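Local structure of thiamine-binding periplasmic protein (Escherichia coli, 2QRY) at residues Leu67-Leu70 with Arg71-Lys75; Pro140-Ser143 with Leu144-Val148; Gln187-Ala190 with Lys191-Thr195; Ala251-Ala254 with Ala255-Gln258. The protein binds thiamine, thiamine phosphate and thiamine diphosphate with high affinity in the periplasm and serves the ThiBPQ ABC transporter in thiamine import. One frame throughout, in Å; residues are numbered along the deposited sequence.

Contact 1. Residues Leu67-Leu70 with Arg71-Lys75; sequences LNRL and RMEGK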
loop_
_atom_site.group_PDB
_atom_site.type_symbol
_atom_site.label_atom_id
_atom_site.label_comp_id
_atom_site.label_asym_id
_atom_site.label_seq_id
_atom_site.Cartn_x
_atom_site.Cartn_y
_atom_site.Cartn_z
ATOM N N LEU A 67 0.268 7.310 10.059
ATOM C CA LEU A 67 0.479 8.753 10.142
ATOM C C LEU A 67 -0.361 9.404 11.254
ATOM O O LEU A 67 0.158 10.191 12.049
ATOM C CB LEU A 67 0.121 9.424 8.815
ATOM C CG LEU A 67 0.893 10.664 8.340
ATOM C CD1 LEU A 67 -0.033 11.521 7.487
ATOM C CD2 LEU A 67 1.421 11.475 9.508
ATOM N N ASN A 68 -1.653 9.082 11.316
ATOM C CA ASN A 68 -2.500 9.709 12.323
ATOM C C ASN A 68 -2.052 9.362 13.732
ATOM O O ASN A 68 -2.133 10.191 14.636
ATOM C CB ASN A 68 -3.989 9.368 12.103
ATOM C CG ASN A 68 -4.381 7.996 12.627
ATOM O OD1 ASN A 68 -4.375 7.742 13.835
ATOM N ND2 ASN A 68 -4.747 7.105 11.714
ATOM N N ARG A 69 -1.543 8.150 13.914
ATOM C CA ARG A 69 -1.077 7.750 15.228
ATOM C C ARG A 69 0.202 8.496 15.594
ATOM O O ARG A 69 0.367 8.955 16.729
ATOM C CB ARG A 69 -0.842 6.245 15.277
ATOM C CG ARG A 69 -0.360 5.781 16.627
ATOM C CD ARG A 69 -0.636 4.315 16.825
ATOM N NE ARG A 69 -0.069 3.821 18.075
ATOM C CZ ARG A 69 -0.332 2.627 18.587
ATOM N NH1 ARG A 69 -1.156 1.804 17.952
ATOM N NH2 ARG A 69 0.233 2.255 19.730
ATOM N N LEU A 70 1.101 8.634 14.627
ATOM C CA LEU A 70 2.355 9.334 14.864
ATOM C C LEU A 70 2.090 10.808 15.178
ATOM O O LEU A 70 2.765 11.399 16.015
ATOM C CB LEU A 70 3.267 9.227 13.643
ATOM C CG LEU A 70 4.678 9.765 13.876
ATOM C CD1 LEU A 70 5.430 8.814 14.790
ATOM C CD2 LEU A 70 5.405 9.913 12.561
ATOM N N ARG A 71 1.114 11.401 14.499
ATOM C CA ARG A 71 0.781 12.797 14.730
ATOM C C ARG A 71 0.248 13.017 16.144
ATOM O O ARG A 71 0.271 14.139 16.656
ATOM C CB ARG A 71 -0.268 13.260 13.732
ATOM C CG ARG A 71 0.167 13.157 12.297
ATOM C CD ARG A 71 -0.950 13.602 11.393
ATOM N NE ARG A 71 -1.360 14.961 11.714
ATOM C CZ ARG A 71 -2.403 15.572 11.164
ATOM N NH1 ARG A 71 -3.146 14.936 10.262
ATOM N NH2 ARG A 71 -2.701 16.819 11.513
HETATM N N MSE A 72 -0.243 11.950 16.768
HETATM C CA MSE A 72 -0.768 12.061 18.116
HETATM C C MSE A 72 0.256 11.663 19.169
HETATM O O MSE A 72 0.097 11.997 20.335
HETATM C CB MSE A 72 -2.042 11.229 18.258
HETATM C CG MSE A 72 -3.241 11.867 17.575
HETATM SE SE MSE A 72 -4.858 10.801 17.728
HETATM C CE MSE A 72 -5.883 11.659 16.316
ATOM N N GLU A 73 1.304 10.955 18.756
ATOM C CA GLU A 73 2.357 10.553 19.683
ATOM C C GLU A 73 3.336 11.719 19.793
ATOM O O GLU A 73 3.944 11.949 20.840
ATOM C CB GLU A 73 3.113 9.316 19.178
ATOM C CG GLU A 73 2.258 8.078 18.935
ATOM C CD GLU A 73 3.071 6.785 18.914
ATOM O OE1 GLU A 73 4.131 6.744 18.260
ATOM O OE2 GLU A 73 2.648 5.800 19.548
ATOM N N GLY A 74 3.476 12.459 18.699
ATOM C CA GLY A 74 4.384 13.592 18.692
ATOM C C GLY A 74 5.802 13.161 19.018
ATOM O O GLY A 74 6.240 12.090 18.597
ATOM N N LYS A 75 6.530 13.981 19.767
ATOM C CA LYS A 75 7.893 13.611 20.098
ATOM C C LYS A 75 7.957 12.577 21.213
ATOM O O LYS A 75 9.033 12.118 21.579
ATOM C CB LYS A 75 8.732 14.851 20.422
ATOM C CG LYS A 75 7.985 16.029 21.001
ATOM C CD LYS A 75 8.848 17.288 20.908
ATOM C CE LYS A 75 9.146 17.641 19.447
ATOM N NZ LYS A 75 10.121 18.759 19.277
HETATM O O HOH W 1 3.226 2.912 20.667
#

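Contact 2. Residues Pro140-Ser143 with Leu144-Val148; sequences PPQS and LKELV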
loop_
_atom_site.group_PDB
_atom_site.type_symbol
_atom_site.label_atom_id
_atom_site.label_comp_id
_atom_site.label_asym_id
_atom_site.label_seq_id
_atom_site.Cartn_x
_atom_site.Cartn_y
_atom_site.Cartn_z
ATOM N N PRO A 140 -16.045 -11.160 -15.050
ATOM C CA PRO A 140 -15.663 -10.039 -14.191
ATOM C C PRO A 140 -15.736 -8.701 -14.913
ATOM O O PRO A 140 -15.642 -8.637 -16.137
ATOM C CB PRO A 140 -14.239 -10.399 -13.783
ATOM C CG PRO A 140 -13.724 -11.097 -15.003
ATOM C CD PRO A 140 -14.878 -12.009 -15.351
ATOM N N PRO A 141 -15.913 -7.609 -14.158
ATOM C CA PRO A 141 -15.990 -6.276 -14.755
ATOM C C PRO A 141 -14.681 -5.948 -15.474
ATOM O O PRO A 141 -13.623 -6.480 -15.123
ATOM C CB PRO A 141 -16.237 -5.382 -13.545
ATOM C CG PRO A 141 -15.527 -6.107 -12.447
ATOM C CD PRO A 141 -15.956 -7.527 -12.689
ATOM N N GLN A 142 -14.755 -5.081 -16.480
ATOM C CA GLN A 142 -13.573 -4.707 -17.248
ATOM C C GLN A 142 -13.230 -3.223 -17.110
ATOM O O GLN A 142 -12.395 -2.683 -17.837
ATOM C CB GLN A 142 -13.772 -5.092 -18.716
ATOM C CG GLN A 142 -13.937 -6.598 -18.905
ATOM C CD GLN A 142 -14.280 -6.987 -20.330
ATOM O OE1 GLN A 142 -15.290 -6.545 -20.876
ATOM N NE2 GLN A 142 -13.445 -7.826 -20.936
ATOM N N SER A 143 -13.881 -2.571 -16.155
ATOM C CA SER A 143 -13.633 -1.166 -15.881
ATOM C C SER A 143 -14.249 -0.850 -14.522
ATOM O O SER A 143 -15.195 -1.517 -14.093
ATOM C CB SER A 143 -14.253 -0.289 -16.971
ATOM O OG SER A 143 -15.664 -0.387 -16.976
ATOM N N LEU A 144 -13.707 0.154 -13.839
ATOM C CA LEU A 144 -14.223 0.533 -12.531
ATOM C C LEU A 144 -15.665 0.973 -12.720
ATOM O O LEU A 144 -16.524 0.735 -11.866
ATOM C CB LEU A 144 -13.407 1.688 -11.946
ATOM C CG LEU A 144 -13.271 1.771 -10.416
ATOM C CD1 LEU A 144 -12.758 3.162 -10.032
ATOM C CD2 LEU A 144 -14.599 1.510 -9.752
ATOM N N LYS A 145 -15.922 1.609 -13.859
ATOM C CA LYS A 145 -17.257 2.106 -14.182
ATOM C C LYS A 145 -18.284 0.980 -14.236
ATOM O O LYS A 145 -19.386 1.113 -13.703
ATOM C CB LYS A 145 -17.221 2.858 -15.513
ATOM C CG LYS A 145 -18.579 3.327 -16.021
ATOM C CD LYS A 145 -18.399 4.340 -17.150
ATOM C CE LYS A 145 -19.726 4.834 -17.703
ATOM N NZ LYS A 145 -20.376 3.808 -18.563
ATOM N N GLU A 146 -17.924 -0.128 -14.877
ATOM C CA GLU A 146 -18.834 -1.257 -14.973
ATOM C C GLU A 146 -19.086 -1.863 -13.592
ATOM O O GLU A 146 -20.228 -2.133 -13.227
ATOM C CB GLU A 146 -18.273 -2.319 -15.913
ATOM C CG GLU A 146 -19.065 -3.610 -15.891
ATOM C CD GLU A 146 -18.624 -4.594 -16.950
ATOM O OE1 GLU A 146 -17.406 -4.690 -17.219
ATOM O OE2 GLU A 146 -19.501 -5.286 -17.502
ATOM N N LEU A 147 -18.015 -2.071 -12.830
ATOM C CA LEU A 147 -18.131 -2.626 -11.487
ATOM C C LEU A 147 -19.136 -1.832 -10.654
ATOM O O LEU A 147 -19.918 -2.409 -9.899
ATOM C CB LEU A 147 -16.763 -2.621 -10.796
ATOM C CG LEU A 147 -16.680 -3.008 -9.315
ATOM C CD1 LEU A 147 -15.228 -3.221 -8.912
ATOM C CD2 LEU A 147 -17.279 -1.909 -8.461
ATOM N N VAL A 148 -19.109 -0.512 -10.800
ATOM C CA VAL A 148 -20.003 0.367 -10.057
ATOM C C VAL A 148 -21.428 0.423 -10.605
ATOM O O VAL A 148 -22.400 0.429 -9.846
ATOM C CB VAL A 148 -19.464 1.824 -10.037
ATOM C CG1 VAL A 148 -20.510 2.759 -9.436
ATOM C CG2 VAL A 148 -18.164 1.903 -9.248
#

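Contact 3. Residues Gln187-Ala190 with Lys191-Thr195; sequences QKLA and KKTVT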
loop_
_atom_site.group_PDB
_atom_site.type_symbol
_atom_site.label_atom_id
_atom_site.label_comp_id
_atom_site.label_asym_id
_atom_site.label_seq_id
_atom_site.Cartn_x
_atom_site.Cartn_y
_atom_site.Cartn_z
ATOM N N GLN A 187 -22.754 5.612 -3.977
ATOM C CA GLN A 187 -24.026 5.044 -3.534
ATOM C C GLN A 187 -24.309 3.740 -4.279
ATOM O O GLN A 187 -24.812 2.781 -3.696
ATOM C CB GLN A 187 -25.170 6.032 -3.753
ATOM C CG GLN A 187 -25.093 7.236 -2.830
ATOM C CD GLN A 187 -26.195 8.244 -3.078
ATOM O OE1 GLN A 187 -27.381 7.910 -3.034
ATOM N NE2 GLN A 187 -25.807 9.490 -3.334
ATOM N N LYS A 188 -23.963 3.702 -5.563
ATOM C CA LYS A 188 -24.167 2.511 -6.376
ATOM C C LYS A 188 -23.233 1.391 -5.936
ATOM O O LYS A 188 -23.627 0.224 -5.922
ATOM C CB LYS A 188 -23.931 2.814 -7.860
ATOM C CG LYS A 188 -24.937 3.768 -8.481
ATOM C CD LYS A 188 -24.565 4.081 -9.928
ATOM C CE LYS A 188 -25.534 5.077 -10.558
ATOM N NZ LYS A 188 -25.078 5.473 -11.924
ATOM N N LEU A 189 -21.997 1.743 -5.579
ATOM C CA LEU A 189 -21.034 0.736 -5.138
ATOM C C LEU A 189 -21.429 0.191 -3.765
ATOM O O LEU A 189 -21.184 -0.972 -3.461
ATOM C CB LEU A 189 -19.619 1.323 -5.054
ATOM C CG LEU A 189 -18.471 0.425 -5.544
ATOM C CD1 LEU A 189 -17.129 1.044 -5.169
ATOM C CD2 LEU A 189 -18.590 -0.963 -4.941
ATOM N N ALA A 190 -22.033 1.041 -2.939
ATOM C CA ALA A 190 -22.452 0.635 -1.598
ATOM C C ALA A 190 -23.438 -0.531 -1.640
ATOM O O ALA A 190 -23.461 -1.360 -0.730
ATOM C CB ALA A 190 -23.076 1.825 -0.858
ATOM N N LYS A 191 -24.244 -0.598 -2.698
ATOM C CA LYS A 191 -25.234 -1.669 -2.849
ATOM C C LYS A 191 -24.589 -3.022 -3.130
ATOM O O LYS A 191 -25.209 -4.066 -2.940
ATOM C CB LYS A 191 -26.208 -1.345 -3.986
ATOM C CG LYS A 191 -27.058 -0.109 -3.771
ATOM C CD LYS A 191 -27.816 0.226 -5.051
ATOM C CE LYS A 191 -28.535 1.561 -4.948
ATOM N NZ LYS A 191 -29.008 2.007 -6.288
ATOM N N LYS A 192 -23.349 -3.007 -3.600
ATOM C CA LYS A 192 -22.657 -4.254 -3.895
ATOM C C LYS A 192 -21.611 -4.548 -2.828
ATOM O O LYS A 192 -20.880 -5.537 -2.917
ATOM C CB LYS A 192 -21.991 -4.170 -5.272
ATOM C CG LYS A 192 -22.947 -3.762 -6.385
ATOM C CD LYS A 192 -22.248 -3.689 -7.734
ATOM C CE LYS A 192 -23.187 -3.109 -8.779
ATOM N NZ LYS A 192 -22.497 -2.855 -10.068
ATOM N N THR A 193 -21.559 -3.695 -1.809
ATOM C CA THR A 193 -20.585 -3.845 -0.733
ATOM C C THR A 193 -20.998 -4.769 0.412
ATOM O O THR A 193 -21.976 -4.515 1.110
ATOM C CB THR A 193 -20.233 -2.476 -0.130
ATOM O OG1 THR A 193 -19.830 -1.588 -1.177
ATOM C CG2 THR A 193 -19.095 -2.617 0.871
ATOM N N VAL A 194 -20.235 -5.838 0.610
ATOM C CA VAL A 194 -20.517 -6.776 1.690
ATOM C C VAL A 194 -20.060 -6.157 3.012
ATOM O O VAL A 194 -20.781 -6.191 4.012
ATOM C CB VAL A 194 -19.778 -8.116 1.473
ATOM C CG1 VAL A 194 -19.986 -9.026 2.672
ATOM C CG2 VAL A 194 -20.285 -8.787 0.207
ATOM N N THR A 195 -18.862 -5.581 3.009
ATOM C CA THR A 195 -18.329 -4.948 4.209
ATOM C C THR A 195 -17.100 -4.097 3.902
ATOM O O THR A 195 -16.548 -4.146 2.801
ATOM C CB THR A 195 -17.938 -6.001 5.275
ATOM O OG1 THR A 195 -17.712 -5.343 6.529
ATOM C CG2 THR A 195 -16.672 -6.738 4.863
HETATM O O HOH W 2 -23.539 -2.363 1.708
#

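Contact 4. Residues Ala251-Ala254 with Ala255-Gln258; sequences ARTA and ASKQ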
loop_
_atom_site.group_PDB
_atom_site.type_symbol
_atom_site.label_atom_id
_atom_site.label_comp_id
_atom_site.label_asym_id
_atom_site.label_seq_id
_atom_site.Cartn_x
_atom_site.Cartn_y
_atom_site.Cartn_z
ATOM N N ALA A 251 10.495 6.840 6.398
ATOM C CA ALA A 251 11.219 8.044 6.776
ATOM C C ALA A 251 11.600 7.969 8.250
ATOM O O ALA A 251 10.940 7.283 9.039
ATOM C CB ALA A 251 10.364 9.267 6.522
ATOM N N ARG A 252 12.670 8.667 8.617
ATOM C CA ARG A 252 13.120 8.675 9.999
ATOM C C ARG A 252 12.461 9.856 10.702
ATOM O O ARG A 252 12.210 10.892 10.086
ATOM C CB ARG A 252 14.647 8.783 10.062
ATOM C CG ARG A 252 15.237 10.155 9.741
ATOM C CD ARG A 252 16.763 10.056 9.641
ATOM N NE ARG A 252 17.467 11.278 10.042
ATOM C CZ ARG A 252 17.394 11.826 11.255
ATOM N NH1 ARG A 252 16.642 11.273 12.204
ATOM N NH2 ARG A 252 18.087 12.924 11.530
ATOM N N THR A 253 12.174 9.696 11.987
ATOM C CA THR A 253 11.526 10.757 12.745
ATOM C C THR A 253 12.526 11.801 13.205
ATOM O O THR A 253 13.699 11.502 13.417
ATOM C CB THR A 253 10.798 10.185 13.972
ATOM O OG1 THR A 253 11.727 9.467 14.798
ATOM C CG2 THR A 253 9.681 9.236 13.521
ATOM N N ALA A 254 12.061 13.036 13.344
ATOM C CA ALA A 254 12.929 14.115 13.798
ATOM C C ALA A 254 13.308 13.889 15.262
ATOM O O ALA A 254 14.419 14.215 15.680
ATOM C CB ALA A 254 12.225 15.446 13.640
ATOM N N ALA A 255 12.389 13.313 16.029
ATOM C CA ALA A 255 12.622 13.050 17.449
ATOM C C ALA A 255 13.436 11.782 17.738
ATOM O O ALA A 255 13.709 11.460 18.898
ATOM C CB ALA A 255 11.283 12.985 18.188
ATOM N N SER A 256 13.828 11.062 16.695
ATOM C CA SER A 256 14.597 9.841 16.895
ATOM C C SER A 256 15.885 10.056 17.681
ATOM O O SER A 256 16.650 10.978 17.394
ATOM C CB SER A 256 14.948 9.204 15.554
ATOM O OG SER A 256 15.680 8.009 15.766
ATOM N N LYS A 257 16.127 9.195 18.666
ATOM C CA LYS A 257 17.342 9.282 19.466
ATOM C C LYS A 257 18.449 8.395 18.881
ATOM O O LYS A 257 19.536 8.264 19.458
ATOM C CB LYS A 257 17.043 8.902 20.921
ATOM C CG LYS A 257 16.327 10.017 21.669
ATOM C CD LYS A 257 15.830 9.613 23.044
ATOM C CE LYS A 257 15.289 10.846 23.774
ATOM N NZ LYS A 257 14.684 10.552 25.111
ATOM N N GLN A 258 18.161 7.803 17.724
ATOM C CA GLN A 258 19.109 6.947 17.017
ATOM C C GLN A 258 19.136 7.372 15.547
ATOM O O GLN A 258 18.917 6.557 14.653
ATOM C CB GLN A 258 18.688 5.479 17.115
ATOM C CG GLN A 258 18.733 4.865 18.514
ATOM C CD GLN A 258 20.142 4.529 18.977
ATOM O OE1 GLN A 258 21.068 4.435 18.171
ATOM N NE2 GLN A 258 20.306 4.327 20.280
#

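Contact 1. Residues Leu67-Leu70 with Arg71-Lys75
R69 and E73, one helical turn apart, carry the charged part of this contact. R69 sends CG anti to its own N (chi1 -180°) and stays extended to NE, whereas E73 keeps CG beside its N (chi1 -58°), and the two chains converge. E73 OE2 lies at the guanidinium edge, in its plane, but the carboxylate is turned 82° from that plane, and R69 NE to E73 OE2 is 3.7 Å, a long salt bridge. A water backs it up, accepting from R69 NH2 and donating to E73 OE2. Both ends have other partners: R69 NH1 pairs with E61, and E73 OE1 is hydrogen-bonded to S77 and Y28. Replacing E73 by an alanine would probably leave the hydroxyls of S77 and Y28 without their common partner and R69 freer to turn.

Backbone bonds show the helix running out. R71 N to L67 O (2.9 Å) and G74 N to L70 O (3.0 Å) are four residues apart, but M72 N also reaches R69 O (3.1 Å), a three-residue step. G74 then breaks away with positive phi.

The apolar part is L67 CD2 against R71 CG, 3.5 Å.

L67 to E73 form the end of helix 63-73, whose buried face presses L67 and L70 onto strand 81-86, with A92 of helix 90-96 touching L67 and the loop residues L98 and F99 touching L70.

Contact 2. Residues Pro140-Ser143 with Leu144-Val148
E146 OE1 takes the shortest polar bond here, accepting from Q142 N at 2.8 Å. The amide meets the oxygen nearly along its C-O axis, and the N-H...O angle of 156° confirms a sound bond. E146 gets there by setting CG anti to its N (chi1 171°) and extending back past the start of its helix, so that OE1 also lies 3.3 Å from P141 CA.

A second bond runs the other way. S143 OG sits in the crowded position between its own N and carbonyl carbon (chi1 65°) and accepts from E146 N at 3.1 Å. S143 O in turn receives L147 N, also at 3.1 Å and almost straight. The first two helical amides, of L144 and K145, are bound by the carboxylate of E241, so E241 and S143 between them bind the amides of L144, K145 and E146.

Apolar contact is added by P141 and L147, side by side, CB to CB 3.9 Å, with W154 and F239 against the proline and F130 and L189 against the leucine.

A serine N-cap whose hydroxyl takes the amide three residues on, answered by a glutamate at that position, resembles a capping box; here, however, the glutamate binds the amide one residue before the N-cap, at the entry to helix 144-149.

Contact 3. Residues Gln187-Ala190 with Lys191-Thr195
T193 sets OG1 beside its own N and anti to its carbonyl carbon (chi1 -53°), which turns the hydroxyl back toward L189, near the C-terminal end of helix 182-190. From there OG1 donates to L189 O at 2.7 Å, while the L189 side chain crosses nearby, CD2 at 4.0 Å from OG1.

L189 O is gripped twice: K192 N adds a bond of 3.0 Å. The two donors reach the oxygen from opposite faces of its carbonyl plane, OG1 tilted 43° and the amide 59° out of it, so neither sits on an in-plane lone pair. With a valine in place of T193, L189 O would lose its hydroxyl donor and keep K192 N, which would probably leave the turn less firmly tied to the helix.

The next carbonyl closes a type I beta turn from A190 to T193. T193 N donates to A190 O at 3.2 Å, and a water donates to both A190 O and T193 O, at 2.6 and 2.7 Å, joining the turn to the start of strand 193-197. K191 N to K188 O is a weak bond by comparison.

K192 sends its NZ to L147 O in helix 144-149 and to S150 O just beyond it. The chemistry implies a helix terminus whose carbonyls are served by a hydroxyl, turn amides and water as the chain passes into the strand, with one lysine supplying donors to a second helix end.

Contact 4. Residues Ala251-Ala254 with Ala255-Gln258
T253 and S256 meet across this contact through a backbone bond that is unusually long for a turn: S256 N donates weakly to T253 O over 3.3 Å, although the N-H...O angle of 159° is good. It closes a type I beta turn, T253 to S256, with A254 and A255 at its corners. An ST turn follows directly, in which S256 OG accepts from Q258 N at 3.2 Å. Two successive turns thus carry the chain from the end of strand 243-252 to Q258, the N-cap residue of helix 259-269.

The side chains of T253 and S256 also have partners outside the turn. T253 holds OG1 between its N and carbonyl carbon (chi1 57°), where the oxygen touches S256 CB at 3.3 Å and is hydrogen-bonded to A79 O. S256 instead puts OG anti to its N (chi1 -179°), which serves both the ST turn and a bond with D80 OD1. The S256 hydroxyl oxygen therefore has two polar partners, one in the next turn and one in the loop before strand 81-86. Backbone bonds of A251 with V82 and of T253 with D80 tie the end of strand 243-252 to the start of strand 81-86 and the residue just ahead of it.

The R252 side chain touches P259, A262 and L266 of the helix that follows. Its head also comes near the turn: S256 CB lies at the guanidinium edge, near its plane, 4.3 Å from R252 NH1.

The four contacts form two pairs well apart in the molecule, centres 32 to 43 Å from one another. Contacts 1 and 4, with centres about 13 Å apart, both lean on strand 81-86, contact 1 through leucine side chains and contact 4 through backbone bonds; they touch where K75 CB meets A255 CB at 3.9 Å. Contacts 2 and 3, also about 13 Å between centres, join helix 144-149 to helix 182-190, with L147 CD2 packed 3.9 Å from L189 CD2. Contact 3 is a surface contact, whereas the others are partly buried. Contact 1 adds a charged pair to a helix end, contact 2 caps a helix start, and contacts 3 and 4 rely on hydroxyls and turns beside strands.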